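Long-range contacts in uncharacterized protein (Pyrobaculum aerophilum, PDB 2ZYZ), which is a structural subunit of the splicing endonuclease, in which it probably contributes to nucleic acid binding: residues C[24-35]-C[89-99]; C[80-88]-C[99-107]. All blocks are in the same frame, centred on the assembly; numbering follows the deposited sequence.

The two contacts lie about 19 Å apart, centre to centre, on one beta hairpin made of strands 86-91 and 97-104, at one margin of the chain's five-stranded mixed sheet. Contact 1 packs helix 23-34 against the turn end of the hairpin; contact 2 pairs the hairpin's strands at their other end and ties in the close of helix 69-81. Along the chain their segments alternate, 24-35, 80-88, 89-99, 99-107, and Tyr99 belongs to both. Helix 23-34 covers the sheet face carrying Val91 and Val97, helix 69-81 the face carrying Leu88 and Val102. Strand 97-104, outermost within this chain, pairs antiparallel with a strand of another protein's chain, so the sheet runs on across the interface.

Contact 1. Residues C[24-35]-C[89-99]; sequences LQEQVFKDLKSR and ALVSNDGTVTY
Val28 sits over the beta hairpin 89-99, packing helix 24-34 against one face of the sheet; the helix axis passes 9.0 Å from that of strand 89-91. The apolar contacts centre on this valine. Its two methyls divide the work: CG1, anti to the backbone N (chi1 176°), reaches Ala89 CB at 3.9 Å, while CG2 meets Val91 CG2 at 3.5 Å and also touches Val97 CG2, the Val97 side chain crossing at about a right angle. One turn earlier, Leu24 CD2 rests on the backbone of the type I turn Ser92 to Gly95, 3.9 Å from Gly95 N. One turn later, Leu32 CD2 lies obliquely against the phenol of Tyr99, 3.7 Å from CZ. Gly95 itself has a positive phi of 106°, and a side chain there would jam against the preceding carbonyl.

Polar contacts hold both ends of the hairpin segment. Across the turn, Ser92 OG accepts from Thr96 N just beyond it and donates to Asp94 OD1. Where the helix ends, Arg35 presents a guanidinium face to Tyr99 CE1, the two planes almost perpendicular at 83°, and its NH1 bonds to the backbone of another protein's chain. Water 1 accepts from Arg35 NH2 and donates to Val97 O. Arg35 NE forms a salt bridge with Asp31 OD2 on the syn side, out of the carboxylate plane. The same oxygen lies at the edge of the Tyr99 ring, in its plane, and takes the Tyr99 OH proton on its anti lone pair, with OH and OD2 2.7 Å apart.

Contact 2. Residues C[80-88]-C[99-107]; sequences ETLSMPVVL and YYYVRKIRL
Strands 86-88 and 99-104 run antiparallel, and Leu88 and Tyr100 form a hydrogen-bonded pair: Leu88 N reaches Tyr100 O at 2.9 Å and Tyr100 N returns to Leu88 O at 3.1 Å. Val87 and Tyr101 make the adjacent non-hydrogen-bonded pair. Further along, water 3 bridges Val86 N and Val102 O. On the face carrying Val86 and Leu88, Val102 CG1 touches both, 3.8 Å from Val86 CG1 and 3.9 Å from Leu88 CG; its chi1 of 64° sets that methyl between the backbone N and carbonyl carbon. Helix 69-81 covers this face. On the other face, Val87 CG1 meets Tyr99 CB, and Val87 CG2 approaches Tyr101 CD2, these two side chains running side by side.

Beyond the paired strands, Glu80 and Arg106 approach from opposite directions. Arg106 NH1 bonds Glu80 OE2 at 2.8 Å, nearly in the guanidinium plane but from above the carboxylate; the NH2 bond to OE1 is weak. Water 2 links OE2 to Lys104 N. An alanine at Glu80 would probably leave Arg106 without its charged mate here. The strand pairing is buried and largely apolar; the helix end, held through charge and water, probably depends more on solvent conditions.

Contact 1. Residues C[24-35]-C[89-99]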
loop_
_atom_site.group_PDB
_atom_site.type_symbol
_atom_site.label_atom_id
_atom_site.label_comp_id
_atom_site.label_asym_id
_atom_site.label_seq_id
_atom_site.Cartn_x
_atom_site.Cartn_y
_atom_site.Cartn_z
ATOM N N LEU C 24 -13.707 -21.291 -3.582
ATOM C CA LEU C 24 -13.617 -19.850 -3.420
ATOM C C LEU C 24 -14.627 -19.109 -4.303
ATOM O O LEU C 24 -15.315 -18.263 -3.825
ATOM C CB LEU C 24 -12.194 -19.355 -3.627
ATOM C CG LEU C 24 -11.186 -19.869 -2.639
ATOM C CD1 LEU C 24 -9.829 -19.340 -2.954
ATOM C CD2 LEU C 24 -11.561 -19.583 -1.266
ATOM N N GLN C 25 -14.690 -19.438 -5.574
ATOM C CA GLN C 25 -15.705 -18.871 -6.411
ATOM C C GLN C 25 -17.107 -19.177 -5.893
ATOM O O GLN C 25 -17.951 -18.356 -5.905
ATOM C CB GLN C 25 -15.524 -19.318 -7.850
ATOM C CG GLN C 25 -14.243 -18.811 -8.428
ATOM C CD GLN C 25 -14.226 -18.820 -9.966
ATOM O OE1 GLN C 25 -15.072 -18.200 -10.613
ATOM N NE2 GLN C 25 -13.286 -19.532 -10.539
ATOM N N GLU C 26 -17.314 -20.386 -5.423
ATOM C CA GLU C 26 -18.597 -20.755 -4.886
ATOM C C GLU C 26 -18.969 -19.925 -3.689
ATOM O O GLU C 26 -20.095 -19.645 -3.500
ATOM C CB GLU C 26 -18.734 -22.239 -4.610
ATOM C CG GLU C 26 -20.184 -22.763 -4.598
ATOM C CD GLU C 26 -21.091 -22.466 -5.863
ATOM O OE1 GLU C 26 -20.682 -22.607 -7.029
ATOM O OE2 GLU C 26 -22.261 -22.164 -5.673
ATOM N N GLN C 27 -18.001 -19.497 -2.908
ATOM C CA GLN C 27 -18.279 -18.640 -1.754
ATOM C C GLN C 27 -18.946 -17.320 -2.176
ATOM O O GLN C 27 -19.725 -16.778 -1.465
ATOM C CB GLN C 27 -17.010 -18.361 -0.982
ATOM C CG GLN C 27 -16.525 -19.503 -0.205
ATOM C CD GLN C 27 -17.411 -19.762 0.964
ATOM O OE1 GLN C 27 -17.335 -19.061 1.965
ATOM N NE2 GLN C 27 -18.271 -20.680 0.836
ATOM N N VAL C 28 -18.578 -16.826 -3.336
ATOM C CA VAL C 28 -19.136 -15.600 -3.839
ATOM C C VAL C 28 -20.613 -15.818 -4.218
ATOM O O VAL C 28 -21.431 -15.041 -3.894
ATOM C CB VAL C 28 -18.379 -15.080 -5.035
ATOM C CG1 VAL C 28 -19.023 -13.838 -5.622
ATOM C CG2 VAL C 28 -16.945 -14.840 -4.689
ATOM N N PHE C 29 -20.908 -16.929 -4.871
ATOM C CA PHE C 29 -22.278 -17.231 -5.268
ATOM C C PHE C 29 -23.151 -17.370 -4.030
ATOM O O PHE C 29 -24.183 -16.821 -3.952
ATOM C CB PHE C 29 -22.349 -18.488 -6.127
ATOM C CG PHE C 29 -21.811 -18.314 -7.504
ATOM C CD1 PHE C 29 -22.170 -17.257 -8.279
ATOM C CD2 PHE C 29 -20.945 -19.225 -8.029
ATOM C CE1 PHE C 29 -21.677 -17.121 -9.493
ATOM C CE2 PHE C 29 -20.481 -19.073 -9.252
ATOM C CZ PHE C 29 -20.833 -18.017 -9.982
ATOM N N LYS C 30 -22.661 -18.083 -3.050
ATOM C CA LYS C 30 -23.371 -18.283 -1.820
ATOM C C LYS C 30 -23.643 -16.988 -1.115
ATOM O O LYS C 30 -24.704 -16.803 -0.608
ATOM C CB LYS C 30 -22.620 -19.181 -0.856
ATOM C CG LYS C 30 -22.449 -20.570 -1.258
ATOM C CD LYS C 30 -22.074 -21.410 -0.095
ATOM C CE LYS C 30 -22.089 -22.859 -0.409
ATOM N NZ LYS C 30 -23.427 -23.397 -0.285
ATOM N N ASP C 31 -22.650 -16.112 -1.076
ATOM C CA ASP C 31 -22.794 -14.814 -0.443
ATOM C C ASP C 31 -23.789 -13.921 -1.135
ATOM O O ASP C 31 -24.575 -13.338 -0.506
ATOM C CB ASP C 31 -21.447 -14.096 -0.265
ATOM C CG ASP C 31 -21.546 -12.861 0.605
ATOM O OD1 ASP C 31 -21.682 -12.996 1.800
ATOM O OD2 ASP C 31 -21.466 -11.773 0.110
ATOM N N LEU C 32 -23.734 -13.839 -2.448
ATOM C CA LEU C 32 -24.674 -13.024 -3.176
ATOM C C LEU C 32 -26.111 -13.531 -3.020
ATOM O O LEU C 32 -27.027 -12.762 -2.908
ATOM C CB LEU C 32 -24.294 -12.948 -4.640
ATOM C CG LEU C 32 -23.062 -12.140 -4.982
ATOM C CD1 LEU C 32 -22.679 -12.338 -6.406
ATOM C CD2 LEU C 32 -23.223 -10.703 -4.684
ATOM N N LYS C 33 -26.274 -14.835 -3.077
ATOM C CA LYS C 33 -27.566 -15.431 -2.843
ATOM C C LYS C 33 -28.125 -15.052 -1.488
ATOM O O LYS C 33 -29.205 -14.583 -1.405
ATOM C CB LYS C 33 -27.578 -16.928 -3.121
ATOM C CG LYS C 33 -27.695 -17.214 -4.578
ATOM C CD LYS C 33 -27.589 -18.695 -4.958
ATOM C CE LYS C 33 -26.816 -18.892 -6.253
ATOM N NZ LYS C 33 -26.121 -20.186 -6.300
ATOM N N SER C 34 -27.345 -15.214 -0.441
ATOM C CA SER C 34 -27.695 -14.659 0.849
ATOM C C SER C 34 -28.089 -13.204 0.888
ATOM O O SER C 34 -28.877 -12.810 1.712
ATOM C CB SER C 34 -26.629 -14.956 1.892
ATOM O OG SER C 34 -25.522 -14.113 1.739
ATOM N N ARG C 35 -27.592 -12.402 -0.029
ATOM C CA ARG C 35 -27.866 -10.986 -0.000
ATOM C C ARG C 35 -29.052 -10.670 -0.927
ATOM O O ARG C 35 -29.351 -9.549 -1.186
ATOM C CB ARG C 35 -26.611 -10.170 -0.388
ATOM C CG ARG C 35 -25.505 -10.116 0.649
ATOM C CD ARG C 35 -24.234 -9.655 0.061
ATOM N NE ARG C 35 -23.102 -9.586 0.962
ATOM C CZ ARG C 35 -22.757 -8.503 1.643
ATOM N NH1 ARG C 35 -23.493 -7.430 1.567
ATOM N NH2 ARG C 35 -21.700 -8.486 2.425
ATOM N N ALA C 89 -15.485 -8.795 -6.806
ATOM C CA ALA C 89 -15.750 -9.592 -5.660
ATOM C C ALA C 89 -14.423 -10.127 -5.167
ATOM O O ALA C 89 -13.876 -10.955 -5.776
ATOM C CB ALA C 89 -16.646 -10.728 -6.025
ATOM N N LEU C 90 -13.963 -9.639 -4.037
ATOM C CA LEU C 90 -12.666 -10.017 -3.514
ATOM C C LEU C 90 -12.766 -11.149 -2.518
ATOM O O LEU C 90 -13.471 -11.032 -1.586
ATOM C CB LEU C 90 -12.005 -8.841 -2.840
ATOM C CG LEU C 90 -12.056 -7.516 -3.597
ATOM C CD1 LEU C 90 -11.435 -6.440 -2.850
ATOM C CD2 LEU C 90 -11.545 -7.547 -4.892
ATOM N N VAL C 91 -12.043 -12.219 -2.736
ATOM C CA VAL C 91 -12.175 -13.376 -1.881
ATOM C C VAL C 91 -10.878 -13.716 -1.176
ATOM O O VAL C 91 -9.865 -13.819 -1.800
ATOM C CB VAL C 91 -12.614 -14.607 -2.667
ATOM C CG1 VAL C 91 -13.068 -15.692 -1.742
ATOM C CG2 VAL C 91 -13.665 -14.261 -3.609
ATOM N N SER C 92 -10.932 -13.838 0.138
ATOM C CA SER C 92 -9.751 -14.155 0.901
ATOM C C SER C 92 -9.339 -15.603 0.698
ATOM O O SER C 92 -10.060 -16.352 0.215
ATOM C CB SER C 92 -9.970 -13.917 2.373
ATOM O OG SER C 92 -10.680 -14.970 2.860
ATOM N N ASN C 93 -8.186 -15.966 1.199
ATOM C CA ASN C 93 -7.629 -17.268 0.886
ATOM C C ASN C 93 -8.430 -18.385 1.501
ATOM O O ASN C 93 -8.331 -19.529 1.095
ATOM C CB ASN C 93 -6.172 -17.376 1.313
ATOM C CG ASN C 93 -5.970 -17.122 2.791
ATOM O OD1 ASN C 93 -6.843 -17.261 3.579
ATOM N ND2 ASN C 93 -4.788 -16.751 3.146
ATOM N N ASP C 94 -9.230 -18.015 2.485
ATOM C CA ASP C 94 -10.110 -18.932 3.163
ATOM C C ASP C 94 -11.618 -18.598 3.083
ATOM O O ASP C 94 -12.394 -19.085 3.841
ATOM C CB ASP C 94 -9.645 -19.176 4.583
ATOM C CG ASP C 94 -9.794 -17.983 5.458
ATOM O OD1 ASP C 94 -10.319 -17.007 4.978
ATOM O OD2 ASP C 94 -9.373 -18.026 6.620
ATOM N N GLY C 95 -12.026 -17.747 2.144
ATOM C CA GLY C 95 -13.395 -17.711 1.683
ATOM C C GLY C 95 -14.303 -16.555 2.117
ATOM O O GLY C 95 -15.482 -16.614 1.946
ATOM N N THR C 96 -13.729 -15.501 2.664
ATOM C CA THR C 96 -14.449 -14.303 3.034
ATOM C C THR C 96 -14.528 -13.351 1.838
ATOM O O THR C 96 -13.565 -13.146 1.182
ATOM C CB THR C 96 -13.807 -13.613 4.224
ATOM O OG1 THR C 96 -13.755 -14.482 5.330
ATOM C CG2 THR C 96 -14.558 -12.445 4.635
ATOM N N VAL C 97 -15.704 -12.794 1.594
ATOM C CA VAL C 97 -15.960 -12.024 0.418
ATOM C C VAL C 97 -16.242 -10.551 0.716
ATOM O O VAL C 97 -17.015 -10.258 1.560
ATOM C CB VAL C 97 -17.121 -12.581 -0.412
ATOM C CG1 VAL C 97 -17.180 -11.872 -1.708
ATOM C CG2 VAL C 97 -16.979 -14.030 -0.627
ATOM N N THR C 98 -15.575 -9.669 0.012
ATOM C CA THR C 98 -15.715 -8.231 0.150
ATOM C C THR C 98 -15.907 -7.640 -1.228
ATOM O O THR C 98 -15.264 -8.056 -2.109
ATOM C CB THR C 98 -14.410 -7.631 0.720
ATOM O OG1 THR C 98 -14.114 -8.246 1.953
ATOM C CG2 THR C 98 -14.549 -6.144 0.970
ATOM N N TYR C 99 -16.794 -6.673 -1.411
ATOM C CA TYR C 99 -17.058 -6.124 -2.751
ATOM C C TYR C 99 -16.635 -4.658 -2.914
ATOM O O TYR C 99 -16.836 -3.870 -2.041
ATOM C CB TYR C 99 -18.523 -6.275 -3.175
ATOM C CG TYR C 99 -19.126 -7.658 -2.966
ATOM C CD1 TYR C 99 -19.695 -8.000 -1.786
ATOM C CD2 TYR C 99 -19.099 -8.596 -3.947
ATOM C CE1 TYR C 99 -20.253 -9.228 -1.604
ATOM C CE2 TYR C 99 -19.623 -9.802 -3.772
ATOM C CZ TYR C 99 -20.222 -10.136 -2.609
ATOM O OH TYR C 99 -20.742 -11.380 -2.437
HETATM O O HOH W 1 -19.580 -10.767 2.167
#

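Contact 2. Residues C[80-88]-C[99-107]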
loop_
_atom_site.group_PDB
_atom_site.type_symbol
_atom_site.label_atom_id
_atom_site.label_comp_id
_atom_site.label_asym_id
_atom_site.label_seq_id
_atom_site.Cartn_x
_atom_site.Cartn_y
_atom_site.Cartn_z
ATOM N N GLU C 80 -19.208 -1.159 -19.456
ATOM C CA GLU C 80 -19.637 -0.023 -20.234
ATOM C C GLU C 80 -20.416 -0.529 -21.458
ATOM O O GLU C 80 -21.446 -0.090 -21.711
ATOM C CB GLU C 80 -18.450 0.868 -20.651
ATOM C CG GLU C 80 -17.796 1.595 -19.514
ATOM C CD GLU C 80 -16.784 2.640 -19.933
ATOM O OE1 GLU C 80 -16.859 3.104 -21.041
ATOM O OE2 GLU C 80 -15.933 3.013 -19.138
ATOM N N THR C 81 -19.889 -1.516 -22.136
ATOM C CA THR C 81 -20.504 -2.065 -23.329
ATOM C C THR C 81 -21.853 -2.690 -23.054
ATOM O O THR C 81 -22.726 -2.598 -23.853
ATOM C CB THR C 81 -19.622 -3.119 -23.918
ATOM O OG1 THR C 81 -18.472 -2.526 -24.481
ATOM C CG2 THR C 81 -20.321 -3.950 -24.933
ATOM N N LEU C 82 -21.977 -3.334 -21.907
ATOM C CA LEU C 82 -23.196 -4.006 -21.495
ATOM C C LEU C 82 -24.119 -3.055 -20.726
ATOM O O LEU C 82 -25.131 -3.434 -20.294
ATOM C CB LEU C 82 -22.855 -5.193 -20.612
ATOM C CG LEU C 82 -22.386 -6.565 -21.129
ATOM C CD1 LEU C 82 -21.479 -6.501 -22.233
ATOM C CD2 LEU C 82 -21.883 -7.452 -20.106
ATOM N N SER C 83 -23.715 -1.818 -20.569
ATOM C CA SER C 83 -24.398 -0.915 -19.685
ATOM C C SER C 83 -24.695 -1.263 -18.270
ATOM O O SER C 83 -25.729 -1.000 -17.791
ATOM C CB SER C 83 -25.617 -0.279 -20.340
ATOM O OG SER C 83 -25.282 0.265 -21.573
ATOM N N MET C 84 -23.728 -1.828 -17.563
ATOM C CA MET C 84 -23.915 -2.305 -16.197
ATOM C C MET C 84 -22.745 -1.852 -15.309
ATOM O O MET C 84 -21.654 -1.882 -15.748
ATOM C CB MET C 84 -23.952 -3.834 -16.180
ATOM C CG MET C 84 -25.160 -4.416 -16.767
ATOM S SD MET C 84 -25.130 -6.184 -16.779
ATOM C CE MET C 84 -26.725 -6.546 -17.278
ATOM N N PRO C 85 -22.980 -1.485 -14.065
ATOM C CA PRO C 85 -21.849 -1.260 -13.192
ATOM C C PRO C 85 -21.067 -2.515 -12.907
ATOM O O PRO C 85 -21.639 -3.578 -12.890
ATOM C CB PRO C 85 -22.476 -0.784 -11.911
ATOM C CG PRO C 85 -23.801 -1.254 -11.954
ATOM C CD PRO C 85 -24.223 -1.278 -13.327
ATOM N N VAL C 86 -19.785 -2.341 -12.640
ATOM C CA VAL C 86 -18.856 -3.444 -12.384
ATOM C C VAL C 86 -18.546 -3.534 -10.889
ATOM O O VAL C 86 -18.314 -2.544 -10.258
ATOM C CB VAL C 86 -17.558 -3.280 -13.189
ATOM C CG1 VAL C 86 -16.614 -4.415 -12.989
ATOM C CG2 VAL C 86 -17.872 -3.128 -14.626
ATOM N N VAL C 87 -18.582 -4.729 -10.354
ATOM C CA VAL C 87 -18.304 -5.002 -8.964
ATOM C C VAL C 87 -17.211 -6.044 -8.948
ATOM O O VAL C 87 -17.313 -7.038 -9.587
ATOM C CB VAL C 87 -19.523 -5.540 -8.195
ATOM C CG1 VAL C 87 -19.211 -5.801 -6.767
ATOM C CG2 VAL C 87 -20.642 -4.575 -8.250
ATOM N N LEU C 88 -16.165 -5.762 -8.217
ATOM C CA LEU C 88 -15.109 -6.715 -7.963
ATOM C C LEU C 88 -15.428 -7.490 -6.705
ATOM O O LEU C 88 -15.595 -6.937 -5.695
ATOM C CB LEU C 88 -13.771 -6.011 -7.797
ATOM C CG LEU C 88 -13.363 -5.166 -8.971
ATOM C CD1 LEU C 88 -12.138 -4.359 -8.734
ATOM C CD2 LEU C 88 -13.374 -5.894 -10.249
ATOM N N TYR C 99 -16.794 -6.673 -1.411
ATOM C CA TYR C 99 -17.058 -6.124 -2.751
ATOM C C TYR C 99 -16.635 -4.658 -2.914
ATOM O O TYR C 99 -16.836 -3.870 -2.041
ATOM C CB TYR C 99 -18.523 -6.275 -3.175
ATOM C CG TYR C 99 -19.126 -7.658 -2.966
ATOM C CD1 TYR C 99 -19.695 -8.000 -1.786
ATOM C CD2 TYR C 99 -19.099 -8.596 -3.947
ATOM C CE1 TYR C 99 -20.253 -9.228 -1.604
ATOM C CE2 TYR C 99 -19.623 -9.802 -3.772
ATOM C CZ TYR C 99 -20.222 -10.136 -2.609
ATOM O OH TYR C 99 -20.742 -11.380 -2.437
ATOM N N TYR C 100 -16.020 -4.331 -4.047
ATOM C CA TYR C 100 -15.738 -2.976 -4.416
ATOM C C TYR C 100 -16.346 -2.633 -5.800
ATOM O O TYR C 100 -16.166 -3.338 -6.710
ATOM C CB TYR C 100 -14.221 -2.722 -4.428
ATOM C CG TYR C 100 -13.600 -2.373 -3.100
ATOM C CD1 TYR C 100 -13.449 -3.304 -2.099
ATOM C CD2 TYR C 100 -13.157 -1.110 -2.850
ATOM C CE1 TYR C 100 -12.897 -2.992 -0.915
ATOM C CE2 TYR C 100 -12.594 -0.792 -1.674
ATOM C CZ TYR C 100 -12.480 -1.713 -0.685
ATOM O OH TYR C 100 -11.905 -1.347 0.483
ATOM N N TYR C 101 -16.976 -1.489 -5.914
ATOM C CA TYR C 101 -17.189 -0.916 -7.226
ATOM C C TYR C 101 -15.898 -0.505 -7.900
ATOM O O TYR C 101 -15.014 -0.061 -7.261
ATOM C CB TYR C 101 -18.089 0.325 -7.186
ATOM C CG TYR C 101 -19.383 0.153 -6.471
ATOM C CD1 TYR C 101 -19.629 0.831 -5.318
ATOM C CD2 TYR C 101 -20.365 -0.638 -6.967
ATOM C CE1 TYR C 101 -20.751 0.698 -4.675
ATOM C CE2 TYR C 101 -21.539 -0.772 -6.311
ATOM C CZ TYR C 101 -21.717 -0.084 -5.149
ATOM O OH TYR C 101 -22.858 -0.203 -4.448
ATOM N N VAL C 102 -15.859 -0.621 -9.214
ATOM C CA VAL C 102 -14.817 -0.015 -9.990
ATOM C C VAL C 102 -15.363 0.627 -11.274
ATOM O O VAL C 102 -16.297 0.135 -11.818
ATOM C CB VAL C 102 -13.727 -1.007 -10.306
ATOM C CG1 VAL C 102 -14.231 -2.072 -11.139
ATOM C CG2 VAL C 102 -12.594 -0.378 -10.898
ATOM N N ARG C 103 -14.769 1.712 -11.703
ATOM C CA ARG C 103 -15.140 2.383 -12.929
ATOM C C ARG C 103 -13.939 3.055 -13.558
ATOM O O ARG C 103 -13.031 3.323 -12.874
ATOM C CB ARG C 103 -16.195 3.431 -12.654
ATOM C CG ARG C 103 -15.743 4.622 -11.965
ATOM C CD ARG C 103 -16.945 5.385 -11.455
ATOM N NE ARG C 103 -16.704 6.804 -11.338
ATOM C CZ ARG C 103 -16.073 7.354 -10.333
ATOM N NH1 ARG C 103 -15.627 6.581 -9.376
ATOM N NH2 ARG C 103 -15.882 8.655 -10.281
ATOM N N LYS C 104 -13.971 3.342 -14.842
ATOM C CA LYS C 104 -13.014 4.258 -15.432
ATOM C C LYS C 104 -13.473 5.680 -15.251
ATOM O O LYS C 104 -14.512 6.006 -15.653
ATOM C CB LYS C 104 -12.867 3.967 -16.911
ATOM C CG LYS C 104 -11.850 4.739 -17.693
ATOM C CD LYS C 104 -11.308 3.997 -18.910
ATOM C CE LYS C 104 -10.279 4.821 -19.672
ATOM N NZ LYS C 104 -9.980 4.303 -21.062
ATOM N N ILE C 105 -12.642 6.516 -14.664
ATOM C CA ILE C 105 -12.990 7.888 -14.426
ATOM C C ILE C 105 -12.780 8.707 -15.672
ATOM O O ILE C 105 -11.832 8.524 -16.386
ATOM C CB ILE C 105 -12.148 8.454 -13.288
ATOM C CG1 ILE C 105 -12.528 7.776 -11.986
ATOM C CG2 ILE C 105 -12.259 9.915 -13.210
ATOM C CD1 ILE C 105 -11.567 7.950 -10.877
ATOM N N ARG C 106 -13.693 9.625 -15.910
ATOM C CA ARG C 106 -13.519 10.636 -16.912
ATOM C C ARG C 106 -13.492 11.985 -16.190
ATOM O O ARG C 106 -14.494 12.515 -15.883
ATOM C CB ARG C 106 -14.635 10.537 -17.943
ATOM C CG ARG C 106 -14.486 9.328 -18.822
ATOM C CD ARG C 106 -15.714 8.633 -19.177
ATOM N NE ARG C 106 -15.497 7.665 -20.249
ATOM C CZ ARG C 106 -15.391 6.354 -20.091
ATOM N NH1 ARG C 106 -15.484 5.813 -18.910
ATOM N NH2 ARG C 106 -15.200 5.580 -21.133
ATOM N N LEU C 107 -12.319 12.479 -15.902
ATOM C CA LEU C 107 -12.171 13.532 -14.953
ATOM C C LEU C 107 -12.533 14.845 -15.650
ATOM O O LEU C 107 -11.923 15.191 -16.603
ATOM C CB LEU C 107 -10.733 13.584 -14.517
ATOM C CG LEU C 107 -10.403 14.333 -13.259
ATOM C CD1 LEU C 107 -11.000 13.725 -12.077
ATOM C CD2 LEU C 107 -8.941 14.544 -13.163
HETATM O O HOH W 2 -16.453 2.554 -16.351
HETATM O O HOH W 3 -18.480 0.309 -13.540
#